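Local coordinates for STIL N-terminal domain-containing protein (Trichoplax adhaerens, PDB 5OI9) that forms the N-terminal domain of a STIL-family protein and, as in its relatives, probably takes part in centriole assembly, perhaps through binding a CEP85-like partner, at residues Leu298-Gln303 / Glu309-Ser314. Residues are numbered along the deposited sequence; the frame is centred on the assembly and turned at random.
Sequences LVLYTQ and EFWECS
The beta hairpin of strands 296-302 and 309-314 brings L298 against W311 and L300 against E309, two antiparallel hydrogen-bonded pairs, with V299 and F310 as the non-hydrogen-bonded pair between them. L300 N reaches E309 O at 2.8 Å, nearly straight at 172°, and E309 N returns the bond to L300 O; L298 and W311 exchange a second reciprocal pair. On one face V299 and F310 run side by side, and V299 CG2, set beside its own backbone N, lies 3.9 Å from F310 CE2. On the other face, E309 and W311, neighbours on that face of the one strand, are joined by a side-chain hydrogen bond: with E309 CG anti to its carbonyl carbon (chi1 -55°) and the chain then extended, OE1 accepts W311 NE1 at 3.2 Å, in the plane of the indole. L300 CD2 comes alongside this bond from the partner strand, 3.9 Å from E309 OE1 and 4.1 Å from W311 NE1, while T302 CG2 meets E309 CD at 4.0 Å. Replacing E309 with alanine would probably leave the indole N-H without this acceptor and L300 CD2 less covered. Farther along, C313 SG packs on L298 CB at 3.8 Å. Strands 256-264 and 196-200 flank the pair, making this a two-stranded antiparallel hairpin built into the interior of a mixed beta sheet.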
# COMPACT_ATOMS: atom_id res chain seq x y z
N LEU A 298 -6.93 19.37 2.10
CA LEU A 298 -6.89 18.25 3.04
C LEU A 298 -7.24 18.79 4.42
O LEU A 298 -6.56 19.68 4.93
CB LEU A 298 -5.52 17.58 3.05
CG LEU A 298 -5.20 16.70 4.27
CD1 LEU A 298 -6.10 15.47 4.30
CD2 LEU A 298 -3.73 16.29 4.25
N VAL A 299 -8.33 18.28 4.99
CA VAL A 299 -8.70 18.58 6.37
C VAL A 299 -8.20 17.42 7.22
O VAL A 299 -8.72 16.31 7.14
CB VAL A 299 -10.22 18.78 6.52
CG1 VAL A 299 -10.56 19.15 7.95
CG2 VAL A 299 -10.71 19.85 5.55
N LEU A 300 -7.16 17.67 8.01
CA LEU A 300 -6.42 16.62 8.71
C LEU A 300 -6.76 16.68 10.19
O LEU A 300 -6.35 17.61 10.89
CB LEU A 300 -4.92 16.78 8.48
CG LEU A 300 -4.04 15.61 8.92
CD1 LEU A 300 -4.45 14.33 8.21
CD2 LEU A 300 -2.58 15.93 8.66
N TYR A 301 -7.48 15.67 10.67
CA TYR A 301 -7.80 15.53 12.09
C TYR A 301 -6.74 14.65 12.73
O TYR A 301 -6.83 13.42 12.74
CB TYR A 301 -9.19 14.94 12.27
CG TYR A 301 -10.30 15.82 11.75
CD1 TYR A 301 -10.88 16.79 12.57
CD2 TYR A 301 -10.76 15.69 10.45
CE1 TYR A 301 -11.89 17.60 12.10
CE2 TYR A 301 -11.77 16.50 9.97
CZ TYR A 301 -12.33 17.46 10.80
OH TYR A 301 -13.34 18.27 10.33
N THR A 302 -5.70 15.28 13.28
CA THR A 302 -4.66 14.51 13.94
C THR A 302 -5.10 14.09 15.34
O THR A 302 -5.97 14.71 15.96
CB THR A 302 -3.35 15.30 14.02
OG1 THR A 302 -3.51 16.39 14.94
CG2 THR A 302 -2.96 15.84 12.66
N GLN A 303 -4.49 13.01 15.82
CA GLN A 303 -4.80 12.48 17.14
C GLN A 303 -4.16 13.27 18.27
O GLN A 303 -4.50 13.06 19.44
CB GLN A 303 -4.35 11.02 17.24
CG GLN A 303 -5.05 10.07 16.28
CD GLN A 303 -4.39 8.71 16.23
OE1 GLN A 303 -3.17 8.59 16.35
NE2 GLN A 303 -5.20 7.67 16.06
N GLU A 309 -5.95 20.34 11.09
CA GLU A 309 -5.01 21.09 10.28
C GLU A 309 -5.51 21.15 8.84
O GLU A 309 -6.12 20.20 8.33
CB GLU A 309 -3.62 20.46 10.30
CG GLU A 309 -3.02 20.26 11.68
CD GLU A 309 -1.69 19.53 11.63
OE1 GLU A 309 -1.31 19.07 10.52
OE2 GLU A 309 -1.02 19.42 12.68
N PHE A 310 -5.25 22.27 8.18
CA PHE A 310 -5.66 22.49 6.80
C PHE A 310 -4.43 22.57 5.90
O PHE A 310 -3.48 23.30 6.21
CB PHE A 310 -6.50 23.76 6.68
CG PHE A 310 -7.84 23.67 7.36
CD1 PHE A 310 -7.95 23.82 8.73
CD2 PHE A 310 -8.99 23.42 6.63
CE1 PHE A 310 -9.17 23.73 9.36
CE2 PHE A 310 -10.22 23.34 7.25
CZ PHE A 310 -10.31 23.49 8.62
N TRP A 311 -4.45 21.81 4.81
CA TRP A 311 -3.36 21.78 3.85
C TRP A 311 -3.92 21.89 2.44
O TRP A 311 -5.01 21.39 2.15
CB TRP A 311 -2.55 20.48 3.94
CG TRP A 311 -1.90 20.23 5.26
CD1 TRP A 311 -2.51 19.84 6.42
CD2 TRP A 311 -0.51 20.35 5.56
NE1 TRP A 311 -1.57 19.70 7.42
CE2 TRP A 311 -0.34 20.01 6.92
CE3 TRP A 311 0.62 20.70 4.81
CZ2 TRP A 311 0.91 20.02 7.54
CZ3 TRP A 311 1.85 20.71 5.43
CH2 TRP A 311 1.99 20.37 6.78
N GLU A 312 -3.17 22.56 1.56
CA GLU A 312 -3.43 22.51 0.13
C GLU A 312 -2.43 21.55 -0.50
O GLU A 312 -1.21 21.78 -0.44
CB GLU A 312 -3.32 23.89 -0.52
CG GLU A 312 -3.54 23.85 -2.03
CD GLU A 312 -3.71 25.23 -2.64
OE1 GLU A 312 -2.81 25.68 -3.38
OE2 GLU A 312 -4.75 25.87 -2.39
N CYS A 313 -2.94 20.48 -1.11
CA CYS A 313 -2.11 19.45 -1.71
C CYS A 313 -2.16 19.56 -3.23
O CYS A 313 -3.21 19.89 -3.80
CB CYS A 313 -2.57 18.06 -1.28
SG CYS A 313 -2.70 17.85 0.50
N SER A 314 -1.03 19.29 -3.87
CA SER A 314 -0.95 19.36 -5.32
C SER A 314 -0.02 18.27 -5.84
O SER A 314 0.87 17.80 -5.13
CB SER A 314 -0.46 20.73 -5.80
OG SER A 314 0.89 20.94 -5.42